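Local atomic coordinates of protease (Penicillium cyclopium, PDB entry 5Z6O), a protein that cuts peptide bonds as a subtilisin-type serine protease of the proteinase K group, probably accepting casein, gelatin and collagen IV as substrates. Residues A[37-42]-A[116-121]; A[45-50]-A[54-59]; A[130-135]-A[233-238]; A[84-89]-A[212-217]. One frame throughout, in Å; residues are numbered along the deposited sequence. Where two conformers were deposited one is given.

Contact 1 of 4, residues A[37-42]-A[116-121]; sequences VIYGVD and DWAVKD
Helix-on-sheet packing in the subtilisin core is illustrated where Tyr39, on strand 37-42 of the parallel sheet, reaches helix 108-124 and meets Trp117, Ala118 and Asp121. The axes of the two short segments run antiparallel, at 169° and 10.1 Å. Tyr39 fills much of that gap. Its CG lies anti to its own carbonyl carbon (chi1 -64°), which sends the ring across to the helix. There the methyl CB of Ala118 sits over one face in a CH-pi contact, 4.0 Å from the centroid of the Tyr39 ring, while Val37 CG1 covers the opposite face. The Trp117 side chain crosses that of Tyr39 at about a right angle, its CZ3 4.0 Å from Tyr39 CE1. The hydroxyl at the far end of the tyrosine gives a hydrogen bond to Asp121, OH to OD2 2.8 Å, taken by the anti lone pair of OD2, the one turned from the other oxygen; OD2 lies near the ring plane, and the carboxylate is turned 87° from the ring. Asp121 OD2 also forms a salt bridge with Arg125, so one oxygen joins a phenol and a guanidinium and is likely to be held as the charged form. A central strand covered by an antiparallel helix is characteristic of the alpha/beta subtilase fold.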
loop_
_atom_site.group_PDB
_atom_site.type_symbol
_atom_site.label_atom_id
_atom_site.label_comp_id
_atom_site.label_asym_id
_atom_site.label_seq_id
_atom_site.Cartn_x
_atom_site.Cartn_y
_atom_site.Cartn_z
ATOM N N VAL A 37 1.379 -1.893 -12.795
ATOM C CA VAL A 37 -0.017 -1.585 -12.486
ATOM C C VAL A 37 -0.255 -1.838 -11.004
ATOM O O VAL A 37 0.114 -2.904 -10.482
ATOM C CB VAL A 37 -0.968 -2.443 -13.338
ATOM C CG1 VAL A 37 -2.417 -2.137 -12.970
ATOM C CG2 VAL A 37 -0.689 -2.186 -14.824
ATOM N N ILE A 38 -0.860 -0.872 -10.327
ATOM C CA ILE A 38 -1.237 -0.992 -8.923
ATOM C C ILE A 38 -2.756 -0.984 -8.835
ATOM O O ILE A 38 -3.398 0.008 -9.204
ATOM C CB ILE A 38 -0.661 0.153 -8.083
ATOM C CG1 ILE A 38 0.875 0.136 -8.109
ATOM C CG2 ILE A 38 -1.131 -0.004 -6.649
ATOM C CD1 ILE A 38 1.520 1.444 -7.551
ATOM N N TYR A 39 -3.333 -2.044 -8.269
ATOM C CA TYR A 39 -4.772 -2.074 -8.038
ATOM C C TYR A 39 -5.069 -1.578 -6.631
ATOM O O TYR A 39 -4.625 -2.184 -5.657
ATOM C CB TYR A 39 -5.313 -3.495 -8.199
ATOM C CG TYR A 39 -5.145 -4.014 -9.602
ATOM C CD1 TYR A 39 -6.118 -3.749 -10.578
ATOM C CD2 TYR A 39 -4.023 -4.784 -9.954
ATOM C CE1 TYR A 39 -5.990 -4.220 -11.863
ATOM C CE2 TYR A 39 -3.871 -5.248 -11.263
ATOM C CZ TYR A 39 -4.869 -4.964 -12.200
ATOM O OH TYR A 39 -4.726 -5.435 -13.475
ATOM N N GLY A 40 -5.854 -0.513 -6.527
ATOM C CA GLY A 40 -6.269 0.025 -5.244
ATOM C C GLY A 40 -7.628 -0.521 -4.878
ATOM O O GLY A 40 -8.633 -0.160 -5.497
ATOM N N VAL A 41 -7.678 -1.427 -3.904
ATOM C CA VAL A 41 -8.916 -2.116 -3.537
ATOM C C VAL A 41 -9.459 -1.415 -2.297
ATOM O O VAL A 41 -8.988 -1.655 -1.174
ATOM C CB VAL A 41 -8.657 -3.608 -3.282
ATOM C CG1 VAL A 41 -9.930 -4.321 -2.865
ATOM C CG2 VAL A 41 -8.051 -4.287 -4.529
ATOM N N ASP A 42 -10.437 -0.521 -2.475
ATOM C CA ASP A 42 -10.745 0.447 -1.428
ATOM C C ASP A 42 -12.086 1.119 -1.720
ATOM O O ASP A 42 -12.956 0.503 -2.350
ATOM C CB ASP A 42 -9.597 1.465 -1.340
ATOM C CG ASP A 42 -9.412 2.038 0.032
ATOM O OD1 ASP A 42 -10.386 2.611 0.575
ATOM O OD2 ASP A 42 -8.273 1.943 0.551
ATOM N N ASP A 116 -11.172 -10.678 -7.335
ATOM C CA ASP A 116 -11.277 -11.567 -8.484
ATOM C C ASP A 116 -11.232 -10.790 -9.796
ATOM O O ASP A 116 -10.559 -11.209 -10.761
ATOM C CB ASP A 116 -12.578 -12.377 -8.391
ATOM C CG ASP A 116 -12.508 -13.526 -7.388
ATOM O OD1 ASP A 116 -11.436 -13.795 -6.786
ATOM O OD2 ASP A 116 -13.559 -14.161 -7.196
ATOM N N TRP A 117 -11.952 -9.659 -9.860
ATOM C CA TRP A 117 -11.914 -8.829 -11.065
ATOM C C TRP A 117 -10.494 -8.389 -11.375
ATOM O O TRP A 117 -10.045 -8.436 -12.536
ATOM C CB TRP A 117 -12.819 -7.610 -10.898
ATOM C CG TRP A 117 -12.796 -6.729 -12.098
ATOM C CD1 TRP A 117 -13.674 -6.745 -13.149
ATOM C CD2 TRP A 117 -11.816 -5.716 -12.402
ATOM N NE1 TRP A 117 -13.292 -5.803 -14.097
ATOM C CE2 TRP A 117 -12.159 -5.158 -13.660
ATOM C CE3 TRP A 117 -10.690 -5.231 -11.738
ATOM C CZ2 TRP A 117 -11.409 -4.143 -14.258
ATOM C CZ3 TRP A 117 -9.942 -4.199 -12.335
ATOM C CH2 TRP A 117 -10.305 -3.678 -13.583
ATOM N N ALA A 118 -9.758 -7.973 -10.341
ATOM C CA ALA A 118 -8.412 -7.454 -10.574
ATOM C C ALA A 118 -7.472 -8.539 -11.091
ATOM O O ALA A 118 -6.605 -8.278 -11.945
ATOM C CB ALA A 118 -7.892 -6.826 -9.285
ATOM N N VAL A 119 -7.587 -9.755 -10.552
ATOM C CA VAL A 119 -6.722 -10.839 -11.036
ATOM C C VAL A 119 -6.984 -11.096 -12.524
ATOM O O VAL A 119 -6.045 -11.241 -13.327
ATOM C CB VAL A 119 -6.940 -12.120 -10.204
ATOM C CG1 VAL A 119 -6.341 -13.322 -10.957
ATOM C CG2 VAL A 119 -6.308 -11.988 -8.784
ATOM N N LYS A 120 -8.264 -11.147 -12.909
ATOM C CA LYS A 120 -8.603 -11.329 -14.327
ATOM C C LYS A 120 -8.023 -10.216 -15.181
ATOM O O LYS A 120 -7.470 -10.460 -16.262
ATOM C CB LYS A 120 -10.118 -11.366 -14.514
ATOM C CG LYS A 120 -10.732 -12.733 -14.292
ATOM C CD LYS A 120 -12.193 -12.744 -14.727
ATOM C CE LYS A 120 -12.809 -14.113 -14.499
ATOM N NZ LYS A 120 -12.764 -14.478 -13.057
ATOM N N ASP A 121 -8.166 -8.971 -14.722
ATOM C CA ASP A 121 -7.644 -7.838 -15.476
ATOM C C ASP A 121 -6.130 -7.909 -15.622
ATOM O O ASP A 121 -5.577 -7.587 -16.679
ATOM C CB ASP A 121 -8.054 -6.532 -14.796
ATOM C CG ASP A 121 -7.687 -5.322 -15.618
ATOM O OD1 ASP A 121 -8.388 -5.044 -16.616
ATOM O OD2 ASP A 121 -6.696 -4.655 -15.266
#

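Contact 2 of 4, residues A[45-50]-A[54-59]; sequences IDIGHA and GRAEWG
Ile47 in the loop 45-50 packs against Ala56 and Trp58 at the start of strand 56-61, at one edge of the parallel sheet. The apolar part centres on its branched side chain. CG2 rests against Ala56 CB at 3.8 Å and, more loosely, approaches the edge of the indole, 4.4 Å from Trp58 CE3. The other branch starts from CG1, which is wedged between backbone N and carbonyl carbon (chi1 62°), and carries CD1 along the strand to within 4.0 Å of Trp58 N. Replacing Ile47 with alanine would probably leave a gap beside Ala56 and the indole edge, since both branches that reach the strand would be gone.

A second kind of contact sets a backbone oxygen against an aromatic edge: Ile45 O lies near the indole plane, 3.5 Å from Trp58 CZ3. No direct hydrogen bond joins the two segments, and water takes that role. One molecule lies within hydrogen-bonding distance of both Ile47 O and Ala56 O, the latter at 2.8 Å. A second accepts from Gly54 N at 3.0 Å and also meets Ile47 O and His49 O. The loop keeps its own shape through a type I turn from Asp46 to His49, closed by His49 N to Asp46 O.

This loop follows the strand carrying Asp42, probably of the charge relay, whose side chain is about 6 Å from that of Ile45. Strand 56-61 is hydrogen-bonded to strand 93-98, on which Ile45 and Trp58 also pack. Glu57 forms a salt bridge with Arg125, just past helix 108-124, while Thr75 of helix 73-82 receives a hydrogen bond from Asp46 N.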
loop_
_atom_site.group_PDB
_atom_site.type_symbol
_atom_site.label_atom_id
_atom_site.label_comp_id
_atom_site.label_asym_id
_atom_site.label_seq_id
_atom_site.Cartn_x
_atom_site.Cartn_y
_atom_site.Cartn_z
ATOM N N ILE A 45 -11.315 5.791 -6.278
ATOM C CA ILE A 45 -10.274 6.800 -6.452
ATOM C C ILE A 45 -10.844 7.962 -7.241
ATOM O O ILE A 45 -11.516 7.750 -8.258
ATOM C CB ILE A 45 -9.063 6.239 -7.208
ATOM C CG1 ILE A 45 -8.449 5.061 -6.476
ATOM C CG2 ILE A 45 -8.006 7.337 -7.428
ATOM C CD1 ILE A 45 -7.417 4.347 -7.361
ATOM N N ASP A 46 -10.531 9.180 -6.807
ATOM C CA ASP A 46 -10.838 10.384 -7.602
ATOM C C ASP A 46 -9.800 10.446 -8.706
ATOM O O ASP A 46 -8.758 11.092 -8.572
ATOM C CB ASP A 46 -10.816 11.623 -6.718
ATOM C CG ASP A 46 -11.072 12.911 -7.486
ATOM O OD1 ASP A 46 -11.408 12.853 -8.672
ATOM O OD2 ASP A 46 -10.901 13.980 -6.890
ATOM N N ILE A 47 -10.078 9.737 -9.809
ATOM C CA ILE A 47 -9.074 9.579 -10.848
ATOM C C ILE A 47 -8.797 10.887 -11.566
ATOM O O ILE A 47 -7.763 11.003 -12.231
ATOM C CB ILE A 47 -9.441 8.466 -11.860
ATOM C CG1 ILE A 47 -10.719 8.790 -12.592
ATOM C CG2 ILE A 47 -9.540 7.046 -11.179
ATOM C CD1 ILE A 47 -10.942 7.881 -13.780
ATOM N N GLY A 48 -9.657 11.886 -11.403
ATOM C CA GLY A 48 -9.390 13.191 -12.000
ATOM C C GLY A 48 -8.442 14.050 -11.201
ATOM O O GLY A 48 -8.076 15.144 -11.630
ATOM N N HIS A 49 -8.009 13.574 -10.033
ATOM C CA HIS A 49 -7.190 14.401 -9.161
ATOM C C HIS A 49 -5.862 14.719 -9.818
ATOM O O HIS A 49 -5.255 13.877 -10.470
ATOM C CB HIS A 49 -6.932 13.685 -7.822
ATOM C CG HIS A 49 -6.435 14.597 -6.741
ATOM N ND1 HIS A 49 -5.188 15.180 -6.761
ATOM C CD2 HIS A 49 -7.013 14.989 -5.583
ATOM C CE1 HIS A 49 -5.035 15.925 -5.682
ATOM N NE2 HIS A 49 -6.132 15.834 -4.955
ATOM N N ALA A 50 -5.386 15.946 -9.623
ATOM C CA ALA A 50 -4.149 16.340 -10.290
ATOM C C ALA A 50 -2.968 15.451 -9.909
ATOM O O ALA A 50 -2.043 15.279 -10.706
ATOM C CB ALA A 50 -3.824 17.797 -9.983
ATOM N N GLY A 54 -3.306 11.743 -14.919
ATOM C CA GLY A 54 -3.775 10.876 -15.974
ATOM C C GLY A 54 -3.388 9.416 -15.862
ATOM O O GLY A 54 -3.781 8.630 -16.723
ATOM N N ARG A 55 -2.647 9.013 -14.823
ATOM C CA ARG A 55 -2.198 7.636 -14.714
ATOM C C ARG A 55 -3.192 6.744 -13.973
ATOM O O ARG A 55 -2.982 5.521 -13.905
ATOM C CB ARG A 55 -0.849 7.587 -13.997
ATOM C CG ARG A 55 0.253 8.294 -14.761
ATOM C CD ARG A 55 1.558 8.340 -13.991
ATOM N NE ARG A 55 1.473 9.308 -12.916
ATOM C CZ ARG A 55 1.429 8.972 -11.636
ATOM N NH1 ARG A 55 1.391 9.926 -10.715
ATOM N NH2 ARG A 55 1.521 7.680 -11.283
ATOM N N ALA A 56 -4.265 7.303 -13.440
ATOM C CA ALA A 56 -5.272 6.528 -12.729
ATOM C C ALA A 56 -6.445 6.252 -13.648
ATOM O O ALA A 56 -6.945 7.158 -14.322
ATOM C CB ALA A 56 -5.770 7.288 -11.485
ATOM N N GLU A 57 -6.915 5.012 -13.645
ATOM C CA GLU A 57 -8.078 4.671 -14.444
ATOM C C GLU A 57 -9.057 3.891 -13.582
ATOM O O GLU A 57 -8.677 3.321 -12.553
ATOM C CB GLU A 57 -7.672 3.865 -15.698
ATOM C CG GLU A 57 -7.277 2.452 -15.428
ATOM C CD GLU A 57 -6.649 1.752 -16.654
ATOM O OE1 GLU A 57 -5.770 2.346 -17.316
ATOM O OE2 GLU A 57 -7.036 0.596 -16.945
ATOM N N TRP A 58 -10.335 3.909 -13.976
ATOM C CA TRP A 58 -11.373 3.223 -13.214
ATOM C C TRP A 58 -11.450 1.769 -13.653
ATOM O O TRP A 58 -11.618 1.503 -14.837
ATOM C CB TRP A 58 -12.735 3.893 -13.424
ATOM C CG TRP A 58 -13.722 3.418 -12.434
ATOM C CD1 TRP A 58 -14.627 2.395 -12.582
ATOM C CD2 TRP A 58 -13.912 3.939 -11.121
ATOM N NE1 TRP A 58 -15.364 2.251 -11.423
ATOM C CE2 TRP A 58 -14.930 3.179 -10.511
ATOM C CE3 TRP A 58 -13.295 4.948 -10.386
ATOM C CZ2 TRP A 58 -15.345 3.418 -9.210
ATOM C CZ3 TRP A 58 -13.721 5.203 -9.110
ATOM C CH2 TRP A 58 -14.728 4.435 -8.522
ATOM N N GLY A 59 -11.353 0.825 -12.698
ATOM C CA GLY A 59 -11.405 -0.583 -13.002
ATOM C C GLY A 59 -12.815 -1.128 -12.855
ATOM O O GLY A 59 -13.458 -1.434 -13.871
HETATM O O HOH W 1 -5.903 9.717 -14.008
HETATM O O HOH W 2 -5.411 12.799 -13.137
#

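Contact 3 of 4, residues A[130-135]-A[233-238]; sequences KSVMNM and HVAGAA
Val132 and Ala235 make the close part of this buried contact between strand 131-135 and helix 227-245. With CG1 anti to the backbone N (chi1 168°), the valine uses its two methyls separately: CG1 reaches the first turn of the helical segment, 3.7 Å from Ala235 CB and equally near Ala235 O, whereas CG2 faces the next turn. That second meeting is looser, Val132 CG2 standing 4.2 Å from Ala238 CB. Asn134 adds its aliphatic part, its CB lying 3.9 Å from Ala235 CB, so that this one alanine methyl sits between two successive inward-facing residues of the strand. Small side chains on the helix allow the close approach: the segment axes pass 8.3 Å apart at 178°, almost exactly antiparallel, and the CA atoms of Asn134 and Ala235 are 5.9 Å apart. No hydrogen bond crosses the interface. The loose side here is not open to solvent, because Ala238 also packs on Phe158 of the next strand and Met242 of the same helix touches Val132. On the other face of the strand, Met133 meets Ala118 of helix 108-124. A sheet with helices on both faces, one of them carrying Ser228, the likely catalytic serine, in its first turn, is the three-layer alpha/beta/alpha sandwich of the subtilases.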
loop_
_atom_site.group_PDB
_atom_site.type_symbol
_atom_site.label_atom_id
_atom_site.label_comp_id
_atom_site.label_asym_id
_atom_site.label_seq_id
_atom_site.Cartn_x
_atom_site.Cartn_y
_atom_site.Cartn_z
ATOM N N LYS A 130 4.122 -8.866 -12.525
ATOM C CA LYS A 130 4.559 -7.480 -12.392
ATOM C C LYS A 130 3.358 -6.583 -12.144
ATOM O O LYS A 130 3.156 -5.543 -12.772
ATOM C CB LYS A 130 5.384 -7.059 -13.608
ATOM C CG LYS A 130 4.868 -7.509 -14.941
ATOM C CD LYS A 130 5.886 -7.098 -16.026
ATOM C CE LYS A 130 5.227 -6.782 -17.365
ATOM N NZ LYS A 130 4.903 -8.009 -18.145
ATOM N N SER A 131 2.531 -6.980 -11.174
ATOM C CA SER A 131 1.309 -6.277 -10.789
ATOM C C SER A 131 1.303 -6.185 -9.274
ATOM O O SER A 131 1.846 -7.074 -8.610
ATOM C CB SER A 131 -0.003 -7.008 -11.190
ATOM O OG SER A 131 -0.191 -7.127 -12.577
ATOM N N VAL A 132 0.609 -5.157 -8.735
ATOM C CA VAL A 132 0.578 -4.906 -7.295
ATOM C C VAL A 132 -0.860 -4.650 -6.887
ATOM O O VAL A 132 -1.622 -4.012 -7.623
ATOM C CB VAL A 132 1.488 -3.694 -6.942
ATOM C CG1 VAL A 132 1.248 -3.227 -5.498
ATOM C CG2 VAL A 132 2.939 -4.077 -7.178
ATOM N N MET A 133 -1.256 -5.201 -5.746
ATOM C CA MET A 133 -2.566 -4.918 -5.199
ATOM C C MET A 133 -2.397 -4.388 -3.794
ATOM O O MET A 133 -1.653 -4.965 -3.000
ATOM C CB MET A 133 -3.436 -6.184 -5.193
ATOM C CG MET A 133 -4.823 -5.942 -4.601
ATOM S SD MET A 133 -5.877 -7.423 -4.552
ATOM C CE MET A 133 -6.270 -7.633 -6.280
ATOM N N ASN A 134 -3.101 -3.310 -3.480
ATOM C CA ASN A 134 -3.067 -2.759 -2.132
ATOM C C ASN A 134 -4.429 -2.948 -1.467
ATOM O O ASN A 134 -5.458 -2.530 -2.014
ATOM C CB ASN A 134 -2.709 -1.284 -2.134
ATOM C CG ASN A 134 -2.554 -0.751 -0.712
ATOM O OD1 ASN A 134 -1.557 -1.042 -0.031
ATOM N ND2 ASN A 134 -3.543 -0.017 -0.243
ATOM N N MET A 135 -4.433 -3.485 -0.243
ATOM C CA MET A 135 -5.689 -3.702 0.492
ATOM C C MET A 135 -5.549 -3.021 1.844
ATOM O O MET A 135 -4.977 -3.596 2.760
ATOM C CB MET A 135 -6.033 -5.181 0.677
ATOM C CG MET A 135 -6.569 -5.772 -0.629
ATOM S SD MET A 135 -7.270 -7.467 -0.356
ATOM C CE MET A 135 -8.667 -7.157 0.697
ATOM N N HIS A 233 2.531 2.570 1.194
ATOM C CA HIS A 233 3.969 2.817 1.019
ATOM C C HIS A 233 4.640 1.563 0.487
ATOM O O HIS A 233 5.547 1.636 -0.353
ATOM C CB HIS A 233 4.643 3.225 2.339
ATOM C CG HIS A 233 4.291 4.608 2.827
ATOM N ND1 HIS A 233 3.153 4.880 3.565
ATOM C CD2 HIS A 233 4.960 5.788 2.723
ATOM C CE1 HIS A 233 3.142 6.164 3.898
ATOM N NE2 HIS A 233 4.228 6.735 3.404
ATOM N N VAL A 234 4.224 0.399 0.993
ATOM C CA VAL A 234 4.846 -0.857 0.583
ATOM C C VAL A 234 4.359 -1.254 -0.811
ATOM O O VAL A 234 5.149 -1.747 -1.627
ATOM C CB VAL A 234 4.574 -1.955 1.635
ATOM C CG1 VAL A 234 5.200 -3.302 1.215
ATOM C CG2 VAL A 234 5.165 -1.549 2.988
ATOM N N ALA A 235 3.090 -0.984 -1.138
ATOM C CA ALA A 235 2.620 -1.216 -2.506
ATOM C C ALA A 235 3.459 -0.411 -3.485
ATOM O O ALA A 235 3.916 -0.932 -4.518
ATOM C CB ALA A 235 1.143 -0.814 -2.669
ATOM N N GLY A 236 3.671 0.866 -3.172
ATOM C CA GLY A 236 4.489 1.685 -4.053
ATOM C C GLY A 236 5.926 1.199 -4.125
ATOM O O GLY A 236 6.531 1.203 -5.201
ATOM N N ALA A 237 6.513 0.828 -2.983
ATOM C CA ALA A 237 7.892 0.349 -3.021
ATOM C C ALA A 237 8.012 -0.933 -3.841
ATOM O O ALA A 237 9.029 -1.153 -4.514
ATOM C CB ALA A 237 8.416 0.120 -1.590
ATOM N N ALA A 238 7.010 -1.820 -3.775
ATOM C CA ALA A 238 7.071 -3.014 -4.599
ATOM C C ALA A 238 7.046 -2.656 -6.067
ATOM O O ALA A 238 7.807 -3.214 -6.856
ATOM C CB ALA A 238 5.913 -3.963 -4.275
#

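Contact 4 of 4, residues A[84-89]-A[212-217]; sequences SKFGVA and ITAAYP
Phe86 lays one ring face over the backbone of strand 212-215, and nearly the whole contact passes through this phenyl. Ala214 CA lies over that face in a CH-pi contact, 4.0 Å from the Phe86 ring centroid and 27° off its normal. The ring rim then spans the neighbouring peptides obliquely: Phe86 CD1 is 3.5 Å from Thr213 O on one flank, and CD2 is 3.6 Å from Ala215 N on the other. Farther out, CE1 meets the methyl CG2 of Thr213 at 3.8 Å. A glycine in place of Phe86 would probably leave the Ala214 backbone without its aromatic cover and open a gap between loop and strand.

What sets the ring there is partly its own torsion, with CG anti to the carbonyl carbon (chi1 -59°), and partly its surroundings. Lys85 CB covers the opposite face. A water donates to both Phe86 O and Thr213 O, each at 2.8 Å, tying the two backbones where no direct hydrogen bond does. In the next shell, Ser79 of helix 73-82 touches the phenylalanine and hydrogen-bonds to Ala215 N, and Thr213 OG1 pairs with Thr223 OG1 of the adjoining strand.

Strand 212-215 pairs antiparallel with 221-224, forming a two-stranded hairpin apart from the parallel sheet, and Phe86 anchors to it the loop that leads from the helix bearing His73, the probable charge-relay histidine, into strand 93-98 of the subtilase fold.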
loop_
_atom_site.group_PDB
_atom_site.type_symbol
_atom_site.label_atom_id
_atom_site.label_comp_id
_atom_site.label_asym_id
_atom_site.label_seq_id
_atom_site.Cartn_x
_atom_site.Cartn_y
_atom_site.Cartn_z
ATOM N N SER A 84 1.941 11.845 -7.942
ATOM C CA SER A 84 3.118 12.640 -8.326
ATOM C C SER A 84 3.736 13.363 -7.142
ATOM O O SER A 84 4.957 13.327 -6.940
ATOM C CB SER A 84 2.744 13.674 -9.398
ATOM O OG SER A 84 2.362 12.984 -10.583
ATOM N N LYS A 85 2.920 14.051 -6.371
ATOM C CA LYS A 85 3.443 14.805 -5.243
ATOM C C LYS A 85 3.491 13.966 -3.971
ATOM O O LYS A 85 4.472 14.031 -3.241
ATOM C CB LYS A 85 2.606 16.064 -4.998
ATOM C CG LYS A 85 3.193 17.304 -5.661
ATOM C CD LYS A 85 2.316 18.529 -5.455
ATOM C CE LYS A 85 1.744 18.576 -4.036
ATOM N NZ LYS A 85 2.763 18.913 -3.000
ATOM N N PHE A 86 2.477 13.142 -3.702
ATOM C CA PHE A 86 2.406 12.471 -2.410
ATOM C C PHE A 86 2.826 11.014 -2.458
ATOM O O PHE A 86 2.733 10.341 -1.438
ATOM C CB PHE A 86 0.987 12.582 -1.840
ATOM C CG PHE A 86 0.541 14.005 -1.657
ATOM C CD1 PHE A 86 1.053 14.767 -0.630
ATOM C CD2 PHE A 86 -0.399 14.553 -2.511
ATOM C CE1 PHE A 86 0.655 16.089 -0.468
ATOM C CE2 PHE A 86 -0.813 15.864 -2.353
ATOM C CZ PHE A 86 -0.270 16.624 -1.345
ATOM N N GLY A 87 3.329 10.522 -3.601
ATOM C CA GLY A 87 3.453 9.081 -3.760
ATOM C C GLY A 87 4.846 8.518 -3.907
ATOM O O GLY A 87 5.801 9.229 -4.235
ATOM N N VAL A 88 4.946 7.205 -3.661
ATOM C CA VAL A 88 6.208 6.468 -3.710
ATOM C C VAL A 88 6.632 6.188 -5.158
ATOM O O VAL A 88 7.769 6.473 -5.550
ATOM C CB VAL A 88 6.081 5.152 -2.905
ATOM C CG1 VAL A 88 7.406 4.320 -3.007
ATOM C CG2 VAL A 88 5.829 5.459 -1.419
ATOM N N ALA A 89 5.738 5.617 -5.959
ATOM C CA ALA A 89 6.057 5.148 -7.309
ATOM C C ALA A 89 5.369 6.106 -8.267
ATOM O O ALA A 89 4.233 5.875 -8.698
ATOM C CB ALA A 89 5.604 3.690 -7.537
ATOM N N ILE A 212 0.074 10.822 7.884
ATOM C CA ILE A 212 0.519 10.670 6.499
ATOM C C ILE A 212 -0.350 11.577 5.625
ATOM O O ILE A 212 -1.577 11.487 5.666
ATOM C CB ILE A 212 0.413 9.209 6.041
ATOM C CG1 ILE A 212 1.301 8.299 6.889
ATOM C CG2 ILE A 212 0.700 9.122 4.521
ATOM C CD1 ILE A 212 2.790 8.702 6.789
ATOM N N THR A 213 0.274 12.484 4.871
ATOM C CA THR A 213 -0.446 13.424 4.023
ATOM C C THR A 213 -0.503 12.909 2.589
ATOM O O THR A 213 0.524 12.499 2.030
ATOM C CB THR A 213 0.237 14.791 4.075
ATOM O OG1 THR A 213 0.254 15.218 5.448
ATOM C CG2 THR A 213 -0.497 15.850 3.180
ATOM N N ALA A 214 -1.693 12.970 1.975
ATOM C CA ALA A 214 -1.835 12.531 0.584
ATOM C C ALA A 214 -3.093 13.165 -0.017
ATOM O O ALA A 214 -3.820 13.899 0.657
ATOM C CB ALA A 214 -1.906 10.998 0.491
ATOM N N ALA A 215 -3.364 12.849 -1.287
ATOM C CA ALA A 215 -4.473 13.481 -2.012
ATOM C C ALA A 215 -5.828 13.103 -1.417
ATOM O O ALA A 215 -6.016 12.019 -0.849
ATOM C CB ALA A 215 -4.440 13.037 -3.482
ATOM N N TYR A 216 -6.803 13.992 -1.592
ATOM C CA TYR A 216 -8.161 13.766 -1.132
ATOM C C TYR A 216 -9.116 14.216 -2.230
ATOM O O TYR A 216 -8.779 15.121 -2.997
ATOM C CB TYR A 216 -8.389 14.576 0.152
ATOM C CG TYR A 216 -9.318 13.977 1.133
ATOM C CD1 TYR A 216 -9.040 12.757 1.737
ATOM C CD2 TYR A 216 -10.474 14.656 1.503
ATOM C CE1 TYR A 216 -9.906 12.218 2.663
ATOM C CE2 TYR A 216 -11.343 14.124 2.423
ATOM C CZ TYR A 216 -11.058 12.909 2.995
ATOM O OH TYR A 216 -11.941 12.390 3.921
ATOM N N PRO A 217 -10.263 13.565 -2.382
ATOM C CA PRO A 217 -11.164 13.907 -3.498
ATOM C C PRO A 217 -11.442 15.399 -3.594
ATOM O O PRO A 217 -11.630 16.090 -2.592
ATOM C CB PRO A 217 -12.435 13.130 -3.173
ATOM C CG PRO A 217 -11.944 11.905 -2.423
ATOM C CD PRO A 217 -10.797 12.466 -1.554
HETATM O O HOH W 3 1.850 10.134 1.186
#

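How the contacts relate
Contacts 1 and 3 meet across neighbouring strands of the parallel sheet: Tyr39 N lies 2.7 Å from Val132 O and Tyr39 O 2.9 Å from Asn134 N, both probable hydrogen bonds, so helices on opposite faces are joined through one sheet. Contact 2 reaches contact 1 through Gly59 CA, 3.3 Å from Trp117 CH2, and contact 4 through Arg55 NH1, 3.2 Å from Ser84 OG. Contact 4 in turn packs Val88 and Ala89 on helix 227-245 of contact 3. Asp42, of the likely charge relay with His73 and Ser228, ends strand 37-42 of contact 1; the Asn134 side chain of contact 3 is about 5 Å from its side chain and about 9 Å from the bound phenylmethanesulfonic acid.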